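PDB 1XMX: Card1 endonuclease domain-containing protein from Vibrio cholerae, which probably binds nucleic acid and, like Card1 nucleases, may cleave it. Local coordinates for residues S28-F33 and N54-F59; I5-I10 and E87-N92; P14-T19 and N92-L97; S47-K52 and I144-T149. All coordinates share one frame; numbering follows the deposited sequence.

Contact 1: residues S28-F33 and N54-F59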
loop_
_atom_site.group_PDB
_atom_site.type_symbol
_atom_site.label_atom_id
_atom_site.label_comp_id
_atom_site.label_asym_id
_atom_site.label_seq_id
_atom_site.Cartn_x
_atom_site.Cartn_y
_atom_site.Cartn_z
ATOM N N SER A 28 24.355 -4.298 10.706
ATOM C CA SER A 28 23.664 -5.271 11.569
ATOM C C SER A 28 22.776 -6.208 10.819
ATOM O O SER A 28 21.970 -5.750 9.992
ATOM C CB SER A 28 22.844 -4.570 12.674
ATOM O OG SER A 28 23.696 -3.606 13.253
ATOM N N ARG A 29 22.861 -7.505 11.111
ATOM C CA ARG A 29 21.899 -8.454 10.503
ATOM C C ARG A 29 21.192 -9.265 11.581
ATOM O O ARG A 29 20.795 -10.397 11.391
ATOM C CB ARG A 29 22.555 -9.333 9.411
ATOM C CG ARG A 29 23.776 -10.075 9.904
ATOM C CD ARG A 29 24.539 -10.874 8.817
ATOM N NE ARG A 29 25.784 -11.508 9.341
ATOM C CZ ARG A 29 25.834 -12.305 10.422
ATOM N NH1 ARG A 29 24.717 -12.551 11.118
ATOM N NH2 ARG A 29 26.995 -12.866 10.811
ATOM N N HIS A 30 21.052 -8.643 12.748
ATOM C CA HIS A 30 20.376 -9.228 13.880
ATOM C C HIS A 30 19.695 -8.117 14.666
ATOM O O HIS A 30 20.215 -6.993 14.759
ATOM C CB HIS A 30 21.336 -10.032 14.778
ATOM C CG HIS A 30 20.619 -10.837 15.836
ATOM N ND1 HIS A 30 20.533 -10.436 17.158
ATOM C CD2 HIS A 30 19.921 -12.000 15.758
ATOM C CE1 HIS A 30 19.849 -11.332 17.851
ATOM N NE2 HIS A 30 19.449 -12.278 17.023
ATOM N N ILE A 31 18.515 -8.436 15.212
ATOM C CA ILE A 31 17.789 -7.520 16.078
ATOM C C ILE A 31 17.112 -8.291 17.171
ATOM O O ILE A 31 16.561 -9.382 16.954
ATOM C CB ILE A 31 16.744 -6.653 15.291
ATOM C CG1 ILE A 31 15.929 -5.736 16.239
ATOM C CG2 ILE A 31 15.827 -7.562 14.378
ATOM C CD1 ILE A 31 15.207 -4.539 15.553
ATOM N N ILE A 32 17.092 -7.680 18.346
ATOM C CA ILE A 32 16.323 -8.206 19.468
ATOM C C ILE A 32 15.214 -7.243 19.689
ATOM O O ILE A 32 15.446 -6.027 19.903
ATOM C CB ILE A 32 17.206 -8.289 20.764
ATOM C CG1 ILE A 32 18.355 -9.255 20.501
ATOM C CG2 ILE A 32 16.396 -8.646 22.048
ATOM C CD1 ILE A 32 19.428 -9.232 21.508
ATOM N N PHE A 33 13.998 -7.785 19.602
ATOM C CA PHE A 33 12.805 -6.975 19.828
ATOM C C PHE A 33 12.470 -7.142 21.300
ATOM O O PHE A 33 12.553 -8.230 21.817
ATOM C CB PHE A 33 11.650 -7.491 18.981
ATOM C CG PHE A 33 11.841 -7.314 17.509
ATOM C CD1 PHE A 33 11.650 -6.070 16.917
ATOM C CD2 PHE A 33 12.147 -8.394 16.713
ATOM C CE1 PHE A 33 11.788 -5.912 15.529
ATOM C CE2 PHE A 33 12.297 -8.235 15.331
ATOM C CZ PHE A 33 12.105 -7.003 14.749
ATOM N N ASN A 54 17.290 -13.374 5.796
ATOM C CA ASN A 54 18.444 -13.877 6.502
ATOM C C ASN A 54 18.876 -12.870 7.538
ATOM O O ASN A 54 20.039 -12.815 7.914
ATOM C CB ASN A 54 19.594 -14.038 5.519
ATOM C CG ASN A 54 19.198 -14.821 4.302
ATOM O OD1 ASN A 54 18.977 -16.038 4.412
ATOM N ND2 ASN A 54 19.056 -14.128 3.124
ATOM N N ILE A 55 17.966 -12.006 7.947
ATOM C CA ILE A 55 18.209 -11.209 9.147
ATOM C C ILE A 55 17.612 -11.971 10.308
ATOM O O ILE A 55 16.409 -12.301 10.325
ATOM C CB ILE A 55 17.615 -9.811 8.995
ATOM C CG1 ILE A 55 18.404 -9.055 7.939
ATOM C CG2 ILE A 55 17.575 -9.007 10.349
ATOM C CD1 ILE A 55 17.534 -8.108 7.181
ATOM N N SER A 56 18.446 -12.254 11.290
ATOM C CA SER A 56 17.959 -12.950 12.479
ATOM C C SER A 56 17.328 -12.083 13.581
ATOM O O SER A 56 17.594 -10.881 13.676
ATOM C CB SER A 56 19.040 -13.902 13.035
ATOM O OG SER A 56 20.130 -13.177 13.499
ATOM N N THR A 57 16.503 -12.723 14.420
ATOM C CA THR A 57 15.628 -12.012 15.364
ATOM C C THR A 57 15.555 -12.771 16.706
ATOM O O THR A 57 15.698 -13.984 16.741
ATOM C CB THR A 57 14.181 -11.828 14.772
ATOM O OG1 THR A 57 13.574 -13.105 14.544
ATOM C CG2 THR A 57 14.192 -11.136 13.409
ATOM N N ASP A 58 15.342 -12.042 17.808
ATOM C CA ASP A 58 15.038 -12.637 19.081
ATOM C C ASP A 58 14.039 -11.739 19.735
ATOM O O ASP A 58 13.920 -10.573 19.372
ATOM C CB ASP A 58 16.288 -12.675 19.969
ATOM C CG ASP A 58 17.353 -13.644 19.447
ATOM O OD1 ASP A 58 16.951 -14.694 18.881
ATOM O OD2 ASP A 58 18.590 -13.359 19.600
ATOM N N PHE A 59 13.335 -12.291 20.716
ATOM C CA PHE A 59 12.285 -11.625 21.406
ATOM C C PHE A 59 12.678 -11.672 22.863
ATOM O O PHE A 59 12.918 -12.734 23.410
ATOM C CB PHE A 59 10.925 -12.355 21.207
ATOM C CG PHE A 59 9.743 -11.615 21.804
ATOM C CD1 PHE A 59 9.623 -10.219 21.668
ATOM C CD2 PHE A 59 8.700 -12.298 22.421
ATOM C CE1 PHE A 59 8.498 -9.522 22.175
ATOM C CE2 PHE A 59 7.588 -11.611 22.909
ATOM C CZ PHE A 59 7.484 -10.218 22.802
#
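Phe-33 turns the edge of its ring, at CE2, to the methyl of Thr-57, with CG2 4.0 Å away near the ring plane, while Ile-31 of its own strand lays CG1 over the centre of one ring face, 4.1 Å above it. The other branch of Ile-31, CG2, reaches the same threonine methyl, also at 4.0 Å. Thr-57 can serve both neighbours because its CG2 lies anti to the carbonyl carbon, which sets OG1 apart at chi1 62°; that hydroxyl hydrogen-bonds Ser-47 of helix 40-52. Strands 30-35 and 56-61 are the two parallel strands of a beta-alpha-beta unit whose connecting helix, 40-52, covers this face, and 56-61 is an edge strand of the Rossmann-like sheet. Four backbone bonds join them: Ser-56 N to Arg-29 O, Ile-31 N to Ser-56 O, Asp-58 N to Ile-31 O and Phe-33 N to Asp-58 O, the last at 2.8 Å and 166°. On the opposite face, with His-30 and Ser-56, Ile-32 is the buried member of its pair: its CG1 crosses Asp-58 at CB, 4.0 Å away, the aspartate's only methylene beside its exposed carboxylate. Under helix 40-52 again, Phe-33 CB approaches Phe-59 CD1 at 4.3 Å.

Contact 2: residues I5-I10 and E87-N92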
loop_
_atom_site.group_PDB
_atom_site.type_symbol
_atom_site.label_atom_id
_atom_site.label_comp_id
_atom_site.label_asym_id
_atom_site.label_seq_id
_atom_site.Cartn_x
_atom_site.Cartn_y
_atom_site.Cartn_z
ATOM N N ILE A 5 24.396 -5.492 16.357
ATOM C CA ILE A 5 22.956 -5.791 16.422
ATOM C C ILE A 5 22.092 -4.585 16.715
ATOM O O ILE A 5 22.579 -3.599 17.279
ATOM C CB ILE A 5 22.663 -6.971 17.386
ATOM C CG1 ILE A 5 22.470 -6.546 18.803
ATOM C CG2 ILE A 5 23.812 -7.912 17.460
ATOM C CD1 ILE A 5 21.963 -7.774 19.635
ATOM N N HIS A 6 20.819 -4.638 16.309
ATOM C CA HIS A 6 19.822 -3.638 16.709
ATOM C C HIS A 6 18.978 -4.106 17.908
ATOM O O HIS A 6 18.787 -5.296 18.086
ATOM C CB HIS A 6 18.873 -3.347 15.513
ATOM C CG HIS A 6 19.527 -2.545 14.435
ATOM N ND1 HIS A 6 18.829 -1.946 13.414
ATOM C CD2 HIS A 6 20.829 -2.201 14.251
ATOM C CE1 HIS A 6 19.661 -1.297 12.622
ATOM N NE2 HIS A 6 20.878 -1.425 13.113
ATOM N N VAL A 7 18.454 -3.169 18.708
ATOM C CA VAL A 7 17.413 -3.491 19.649
ATOM C C VAL A 7 16.245 -2.554 19.356
ATOM O O VAL A 7 16.464 -1.392 19.082
ATOM C CB VAL A 7 17.882 -3.364 21.104
ATOM C CG1 VAL A 7 16.682 -3.647 22.065
ATOM C CG2 VAL A 7 19.030 -4.377 21.360
ATOM N N GLY A 8 15.012 -3.073 19.362
ATOM C CA GLY A 8 13.846 -2.236 19.061
ATOM C C GLY A 8 12.714 -2.600 19.964
ATOM O O GLY A 8 12.731 -3.684 20.542
ATOM N N ILE A 9 11.761 -1.685 20.150
ATOM C CA ILE A 9 10.644 -1.935 21.070
ATOM C C ILE A 9 9.401 -2.142 20.200
ATOM O O ILE A 9 9.027 -1.268 19.432
ATOM C CB ILE A 9 10.365 -0.778 22.067
ATOM C CG1 ILE A 9 11.637 -0.298 22.824
ATOM C CG2 ILE A 9 9.310 -1.215 23.107
ATOM C CD1 ILE A 9 12.231 -1.293 23.555
ATOM N N ILE A 10 8.813 -3.330 20.267
ATOM C CA ILE A 10 7.622 -3.602 19.478
ATOM C C ILE A 10 6.467 -2.679 19.874
ATOM O O ILE A 10 6.229 -2.396 21.064
ATOM C CB ILE A 10 7.178 -5.099 19.582
ATOM C CG1 ILE A 10 8.075 -6.011 18.712
ATOM C CG2 ILE A 10 5.679 -5.280 19.101
ATOM C CD1 ILE A 10 7.936 -7.464 19.054
ATOM N N GLU A 87 28.750 -7.213 22.330
ATOM C CA GLU A 87 27.767 -6.891 21.300
ATOM C C GLU A 87 27.850 -5.388 20.946
ATOM O O GLU A 87 27.916 -4.524 21.812
ATOM C CB GLU A 87 26.334 -7.205 21.769
ATOM C CG GLU A 87 25.924 -8.695 21.883
ATOM C CD GLU A 87 26.233 -9.477 20.628
ATOM O OE1 GLU A 87 25.971 -8.949 19.519
ATOM O OE2 GLU A 87 26.781 -10.602 20.747
ATOM N N GLU A 88 27.835 -5.065 19.669
ATOM C CA GLU A 88 27.839 -3.665 19.300
ATOM C C GLU A 88 26.413 -3.174 19.060
ATOM O O GLU A 88 25.908 -3.205 17.922
ATOM C CB GLU A 88 28.811 -3.456 18.138
ATOM C CG GLU A 88 30.262 -3.788 18.611
ATOM C CD GLU A 88 31.184 -4.147 17.477
ATOM O OE1 GLU A 88 30.698 -4.093 16.324
ATOM O OE2 GLU A 88 32.382 -4.492 17.721
ATOM N N VAL A 89 25.760 -2.791 20.166
ATOM C CA VAL A 89 24.352 -2.484 20.183
ATOM C C VAL A 89 24.020 -1.123 19.576
ATOM O O VAL A 89 24.718 -0.134 19.794
ATOM C CB VAL A 89 23.742 -2.590 21.600
ATOM C CG1 VAL A 89 22.245 -2.232 21.592
ATOM C CG2 VAL A 89 23.924 -3.998 22.100
ATOM N N LYS A 90 22.953 -1.098 18.795
ATOM C CA LYS A 90 22.378 0.148 18.350
ATOM C C LYS A 90 20.902 0.086 18.682
ATOM O O LYS A 90 20.195 -0.891 18.348
ATOM C CB LYS A 90 22.582 0.377 16.838
ATOM C CG LYS A 90 24.002 0.591 16.441
ATOM C CD LYS A 90 24.040 1.381 15.121
ATOM C CE LYS A 90 25.290 1.034 14.332
ATOM N NZ LYS A 90 25.748 1.939 13.177
ATOM N N PHE A 91 20.441 1.138 19.330
ATOM C CA PHE A 91 19.092 1.169 19.827
ATOM C C PHE A 91 18.258 1.985 18.809
ATOM O O PHE A 91 18.513 3.176 18.555
ATOM C CB PHE A 91 19.022 1.760 21.240
ATOM C CG PHE A 91 17.578 1.919 21.786
ATOM C CD1 PHE A 91 16.593 0.940 21.547
ATOM C CD2 PHE A 91 17.235 3.032 22.563
ATOM C CE1 PHE A 91 15.270 1.107 22.067
ATOM C CE2 PHE A 91 15.972 3.197 23.075
ATOM C CZ PHE A 91 14.972 2.225 22.844
ATOM N N ASN A 92 17.316 1.290 18.206
ATOM C CA ASN A 92 16.333 1.901 17.358
ATOM C C ASN A 92 15.136 2.325 18.243
ATOM O O ASN A 92 14.354 1.486 18.706
ATOM C CB ASN A 92 15.865 0.907 16.307
ATOM C CG ASN A 92 14.841 1.521 15.317
ATOM O OD1 ASN A 92 14.142 2.520 15.647
ATOM N ND2 ASN A 92 14.716 0.906 14.122
HETATM O O HOH W 1 15.798 -1.389 13.115
HETATM O O HOH W 2 11.897 0.892 19.314
#
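The ring of Phe-91 meets strand 4-9 edge-on: CD1 lies 3.4 Å from Val-7 O, and CE1 lies 4.0 Å from CG1 of Ile-9, which sits in the ring plane. The imidazole of His-6, on the other side of the sheet, has at its edge, in plane near ND1, a water that also accepts from Asn-92 ND2 across the pair, and has Lys-90 CB obliquely near CD2. These are the first and fourth strands of a Rossmann-like sheet of order 3-2-1-4-5, paired in parallel at its middle. Because strands are added to one side of strand 4-9 first and to the other side afterwards, helix 15-22 covers the face carrying His-6 and Asn-92, and helix 98-110 covers the face carrying Val-7 and Phe-91. The face with Val-7 and Phe-91 is largely apolar: Val-7 CG2 touches Val-89 CG1 at 3.9 Å, and Phe-108 meets the Phe-91 ring edge-to-face, so branched residues of the sheet meet two aromatic rings between sheet and helix. The backbone ladder starts with Ile-5 N to Glu-88 O, its longest bond at 3.2 Å, the donor 48° above the carbonyl plane, and continues with Lys-90 N to Ile-5 O, Val-7 N to Lys-90 O and Asn-92 N to Val-7 O. Gly-8 has no side chain, and Leu-17 of helix 15-22 brings CD2 to within 3.9 Å of Gly-8 CA. Past it the strands part and a water takes over the pairing, accepting from Ile-9 N at 2.7 Å and donating to Asn-92 O at 2.6 Å.

Contact 3: residues P14-T19 and N92-L97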
loop_
_atom_site.group_PDB
_atom_site.type_symbol
_atom_site.label_atom_id
_atom_site.label_comp_id
_atom_site.label_asym_id
_atom_site.label_seq_id
_atom_site.Cartn_x
_atom_site.Cartn_y
_atom_site.Cartn_z
ATOM N N PRO A 14 5.150 -1.244 13.881
ATOM C CA PRO A 14 6.591 -1.410 14.010
ATOM C C PRO A 14 7.377 -1.431 12.720
ATOM O O PRO A 14 8.481 -1.940 12.704
ATOM C CB PRO A 14 6.702 -2.777 14.654
ATOM C CG PRO A 14 5.512 -3.542 14.087
ATOM C CD PRO A 14 4.490 -2.545 13.670
ATOM N N VAL A 15 6.852 -0.858 11.656
ATOM C CA VAL A 15 7.556 -0.860 10.388
ATOM C C VAL A 15 8.956 -0.232 10.417
ATOM O O VAL A 15 9.839 -0.649 9.706
ATOM C CB VAL A 15 6.737 -0.084 9.338
ATOM C CG1 VAL A 15 7.527 0.030 8.025
ATOM C CG2 VAL A 15 5.420 -0.811 9.077
ATOM N N ARG A 16 9.133 0.797 11.217
ATOM C CA ARG A 16 10.391 1.518 11.259
ATOM C C ARG A 16 11.464 0.736 12.056
ATOM O O ARG A 16 12.600 1.166 12.109
ATOM C CB ARG A 16 10.171 2.940 11.829
ATOM C CG ARG A 16 9.531 3.898 10.822
ATOM C CD ARG A 16 9.175 5.160 11.558
ATOM N NE ARG A 16 8.151 4.895 12.575
ATOM C CZ ARG A 16 8.075 5.532 13.727
ATOM N NH1 ARG A 16 8.962 6.477 14.015
ATOM N NH2 ARG A 16 7.135 5.200 14.595
ATOM N N LEU A 17 11.105 -0.405 12.639
ATOM C CA LEU A 17 12.104 -1.364 13.202
ATOM C C LEU A 17 12.632 -2.317 12.148
ATOM O O LEU A 17 13.694 -2.906 12.319
ATOM C CB LEU A 17 11.492 -2.184 14.327
ATOM C CG LEU A 17 10.965 -1.415 15.523
ATOM C CD1 LEU A 17 10.419 -2.382 16.603
ATOM C CD2 LEU A 17 12.055 -0.470 16.102
ATOM N N VAL A 18 11.909 -2.438 11.034
ATOM C CA VAL A 18 12.310 -3.327 9.975
ATOM C C VAL A 18 13.085 -2.568 8.884
ATOM O O VAL A 18 14.093 -3.070 8.369
ATOM C CB VAL A 18 11.014 -3.953 9.317
ATOM C CG1 VAL A 18 11.297 -4.647 8.022
ATOM C CG2 VAL A 18 10.387 -4.931 10.251
ATOM N N THR A 19 12.608 -1.375 8.490
ATOM C CA THR A 19 13.226 -0.706 7.335
ATOM C C THR A 19 14.746 -0.355 7.457
ATOM O O THR A 19 15.455 -0.427 6.471
ATOM C CB THR A 19 12.376 0.469 6.840
ATOM O OG1 THR A 19 12.231 1.441 7.873
ATOM C CG2 THR A 19 10.962 -0.009 6.433
ATOM N N ASN A 92 17.316 1.290 18.206
ATOM C CA ASN A 92 16.333 1.901 17.358
ATOM C C ASN A 92 15.136 2.325 18.243
ATOM O O ASN A 92 14.354 1.486 18.706
ATOM C CB ASN A 92 15.865 0.907 16.307
ATOM C CG ASN A 92 14.841 1.521 15.317
ATOM O OD1 ASN A 92 14.142 2.520 15.647
ATOM N ND2 ASN A 92 14.716 0.906 14.122
ATOM N N ALA A 93 15.051 3.613 18.502
ATOM C CA ALA A 93 14.043 4.191 19.351
ATOM C C ALA A 93 12.839 4.695 18.552
ATOM O O ALA A 93 12.120 5.575 19.031
ATOM C CB ALA A 93 14.672 5.396 20.118
ATOM N N SER A 94 12.627 4.168 17.352
ATOM C CA SER A 94 11.530 4.623 16.494
ATOM C C SER A 94 10.117 4.246 17.042
ATOM O O SER A 94 9.113 4.924 16.735
ATOM C CB SER A 94 11.682 4.037 15.071
ATOM O OG SER A 94 12.914 4.433 14.489
ATOM N N CYS A 95 10.035 3.150 17.784
ATOM C CA CYS A 95 8.751 2.580 18.111
ATOM C C CYS A 95 8.635 2.310 19.611
ATOM O O CYS A 95 9.630 2.272 20.324
ATOM C CB CYS A 95 8.558 1.263 17.351
ATOM S SG CYS A 95 8.605 1.458 15.563
ATOM N N GLY A 96 7.414 2.115 20.076
ATOM C CA GLY A 96 7.167 1.632 21.432
ATOM C C GLY A 96 6.441 2.660 22.269
ATOM O O GLY A 96 6.641 3.889 22.123
ATOM N N LEU A 97 5.633 2.177 23.190
ATOM C CA LEU A 97 4.997 3.082 24.193
ATOM C C LEU A 97 6.050 3.921 24.950
ATOM O O LEU A 97 7.173 3.455 25.223
ATOM C CB LEU A 97 4.106 2.288 25.155
ATOM C CG LEU A 97 2.804 1.654 24.593
ATOM C CD1 LEU A 97 2.123 0.714 25.604
ATOM C CD2 LEU A 97 1.762 2.650 24.049
HETATM O O HOH W 1 15.798 -1.389 13.115
#
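The weakly bonded first turn of helix 15-22 lies against the bend that follows strand 88-92, with the CA atoms of Arg-16 and Ser-94 6.2 Å apart and Pro-14 facing Cys-95. The bend is an Asx turn, and in this Rossmann-like domain it carries the chain from the fourth strand toward helix 98-110. Asn-92 uses both ends of its amide. OD1 is gripped twice by Ser-94, from the backbone N in the carbonyl plane and from OG at 2.6 Å, which holds the amide's rotation. ND2 points the other way and donates to Arg-16 O at 2.9 Å and 158°, the acceptor lying close to the amide plane. An asparagine suits this buried place because one flat group can both accept from its own turn and donate to the helix. Leu-17 packs CD2 against CG of that amide, 3.5 Å away, and sets its CG 3.7 Å from Cys-95 SG. The small, weakly polar sulfur also touches Pro-14 CA, bridging proline and leucine. Arg-16 lays its methylene CB against Ser-94 CB, then bends at chi3 (-65°), which turns NE back toward the loop. One guanidinium face has Ser-94 CB 3.7 Å above it, toward the rim. NH1 hydrogen-bonds Val-118 O on strand 115-118, and Ser-94 OG also bonds Val-118 N, so Arg-16 ties the helix, and Ser-94 the turn, to that strand. A water that accepts from Asn-92 ND2 donates to Leu-17 O at 2.7 Å.

Contact 4: residues S47-K52 and I144-T149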
loop_
_atom_site.group_PDB
_atom_site.type_symbol
_atom_site.label_atom_id
_atom_site.label_comp_id
_atom_site.label_asym_id
_atom_site.label_seq_id
_atom_site.Cartn_x
_atom_site.Cartn_y
_atom_site.Cartn_z
ATOM N N SER A 47 9.402 -11.258 12.312
ATOM C CA SER A 47 10.384 -12.291 12.008
ATOM C C SER A 47 10.176 -12.940 10.666
ATOM O O SER A 47 11.149 -13.271 10.041
ATOM C CB SER A 47 10.354 -13.367 13.075
ATOM O OG SER A 47 10.814 -12.788 14.280
ATOM N N ASP A 48 8.928 -13.151 10.229
ATOM C CA ASP A 48 8.665 -13.679 8.846
ATOM C C ASP A 48 9.277 -12.780 7.752
ATOM O O ASP A 48 9.923 -13.235 6.809
ATOM C CB ASP A 48 7.169 -13.808 8.579
ATOM C CG ASP A 48 6.523 -14.859 9.437
ATOM O OD1 ASP A 48 7.283 -15.679 10.015
ATOM O OD2 ASP A 48 5.253 -14.864 9.545
ATOM N N VAL A 49 9.081 -11.486 7.893
ATOM C CA VAL A 49 9.636 -10.549 6.939
ATOM C C VAL A 49 11.198 -10.530 7.027
ATOM O O VAL A 49 11.923 -10.621 5.998
ATOM C CB VAL A 49 9.073 -9.173 7.246
ATOM C CG1 VAL A 49 9.858 -8.072 6.516
ATOM C CG2 VAL A 49 7.550 -9.147 6.992
ATOM N N LEU A 50 11.735 -10.407 8.236
ATOM C CA LEU A 50 13.231 -10.236 8.345
ATOM C C LEU A 50 13.914 -11.531 8.074
ATOM O O LEU A 50 14.916 -11.533 7.371
ATOM C CB LEU A 50 13.696 -9.684 9.702
ATOM C CG LEU A 50 13.318 -8.189 9.855
ATOM C CD1 LEU A 50 13.241 -7.804 11.360
ATOM C CD2 LEU A 50 14.213 -7.215 9.075
ATOM N N ASN A 51 13.393 -12.630 8.627
ATOM C CA ASN A 51 14.033 -13.947 8.420
ATOM C C ASN A 51 14.175 -14.337 6.944
ATOM O O ASN A 51 15.194 -14.972 6.586
ATOM C CB ASN A 51 13.340 -15.093 9.178
ATOM C CG ASN A 51 13.543 -15.028 10.701
ATOM O OD1 ASN A 51 12.895 -15.798 11.453
ATOM N ND2 ASN A 51 14.421 -14.121 11.170
ATOM N N LYS A 52 13.169 -13.969 6.123
ATOM C CA LYS A 52 13.194 -14.071 4.637
ATOM C C LYS A 52 14.514 -13.553 4.075
ATOM O O LYS A 52 15.029 -14.105 3.117
ATOM C CB LYS A 52 12.124 -13.200 3.948
ATOM C CG LYS A 52 10.720 -13.771 3.688
ATOM C CD LYS A 52 9.991 -12.801 2.705
ATOM C CE LYS A 52 8.469 -12.659 2.930
ATOM N NZ LYS A 52 7.632 -13.172 1.742
ATOM N N ILE A 144 5.008 -4.456 -0.549
ATOM C CA ILE A 144 3.569 -4.602 -0.152
ATOM C C ILE A 144 3.318 -5.893 0.623
ATOM O O ILE A 144 2.593 -5.905 1.623
ATOM C CB ILE A 144 2.635 -4.606 -1.405
ATOM C CG1 ILE A 144 2.761 -3.290 -2.163
ATOM C CG2 ILE A 144 1.135 -4.912 -0.993
ATOM C CD1 ILE A 144 2.414 -3.334 -3.644
ATOM N N ALA A 145 3.920 -6.981 0.160
ATOM C CA ALA A 145 3.725 -8.297 0.758
ATOM C C ALA A 145 4.190 -8.284 2.175
ATOM O O ALA A 145 3.510 -8.819 3.070
ATOM C CB ALA A 145 4.469 -9.313 -0.018
ATOM N N ASP A 146 5.349 -7.648 2.391
ATOM C CA ASP A 146 5.976 -7.526 3.717
ATOM C C ASP A 146 5.146 -6.674 4.599
ATOM O O ASP A 146 4.992 -6.971 5.809
ATOM C CB ASP A 146 7.286 -6.818 3.586
ATOM C CG ASP A 146 8.350 -7.717 3.110
ATOM O OD1 ASP A 146 8.137 -8.970 3.229
ATOM O OD2 ASP A 146 9.379 -7.173 2.621
ATOM N N TYR A 147 4.613 -5.605 3.997
ATOM C CA TYR A 147 3.753 -4.685 4.720
ATOM C C TYR A 147 2.522 -5.385 5.232
ATOM O O TYR A 147 2.150 -5.210 6.387
ATOM C CB TYR A 147 3.296 -3.544 3.815
ATOM C CG TYR A 147 3.694 -2.213 4.398
ATOM C CD1 TYR A 147 2.986 -1.658 5.449
ATOM C CD2 TYR A 147 4.804 -1.521 3.918
ATOM C CE1 TYR A 147 3.359 -0.441 5.994
ATOM C CE2 TYR A 147 5.194 -0.287 4.465
ATOM C CZ TYR A 147 4.448 0.240 5.488
ATOM O OH TYR A 147 4.798 1.435 6.040
ATOM N N LEU A 148 1.878 -6.189 4.386
ATOM C CA LEU A 148 0.693 -6.888 4.835
ATOM C C LEU A 148 1.010 -7.865 5.952
ATOM O O LEU A 148 0.246 -7.941 6.934
ATOM C CB LEU A 148 -0.061 -7.562 3.692
ATOM C CG LEU A 148 -0.521 -6.594 2.585
ATOM C CD1 LEU A 148 -1.059 -7.335 1.384
ATOM C CD2 LEU A 148 -1.558 -5.620 3.086
ATOM N N THR A 149 2.106 -8.617 5.817
ATOM C CA THR A 149 2.482 -9.565 6.842
ATOM C C THR A 149 2.642 -8.832 8.177
ATOM O O THR A 149 2.092 -9.230 9.210
ATOM C CB THR A 149 3.794 -10.247 6.488
ATOM O OG1 THR A 149 3.596 -10.943 5.270
ATOM C CG2 THR A 149 4.250 -11.221 7.602
#
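Two helices pack side by side, nearer antiparallel than parallel: helix 40-52, a crossover helix of the Rossmann-like domain, joining strands 30-35 and 56-61, and helix 144-150, whose other side rests on strand 288-300 within the predicted nuclease region. The segment axes, 9.5 Å apart, make an angle of 144°. Val-49 carries the contact, its two methyls straddling the side of Asp-146. CG1 lies 3.7 Å from Asp-146 CG, and CG2 lies 3.6 Å from Asp-146 O while also meeting Thr-149 CG2 at 3.9 Å. With CG1 anti to the backbone N (chi1 166°), CG2 is the branch placed between the helix carbonyl and the threonine methyl. Valine suits the site because a short branched side chain can touch two residues one turn apart. Thr-149 answers with a methyl, which reaches Asp-48 CB as well, at 4.0 Å. No hydrogen bond joins the segments. The charge of the buried Asp-146 is probably balanced from just beyond them, OD2 forming a salt bridge with Arg-53, whose NH1 also bonds Val-49 O. The exposed Lys-52 reaches across with its aliphatic tail, bent at chi3 and chi4. Its CE stands 3.7 Å from Asp-146 OD1, and its NZ, at 4.5 Å from the same oxygen, is beyond salt-bridge range though probably still favourable in charge.

Contacts 1 and 2 are neighbouring pairings of one sheet, their centres 9 Å apart, joined where His-30 O meets His-6 N at 2.9 Å in a probable hydrogen bond. Contact 3 seats helix 15-22 beside both: Leu-17 CD1 packs on Phe-33 CD1 of contact 1 at 3.9 Å and on Ile-9 O of contact 2, while contacts 2 and 3 share Asn-92 and one water. Contact 4 is linked to contact 1 by the probable bond from Thr-57 OG1 to Ser-47 OG, and Val-18 CG1 of contact 3 packs on its Val-49 CG1 at 4.0 Å. A magnesium ion lies about 10 Å from the Ile-9 side chain and about 11 Å from that of Cys-95, too far for either to coordinate it.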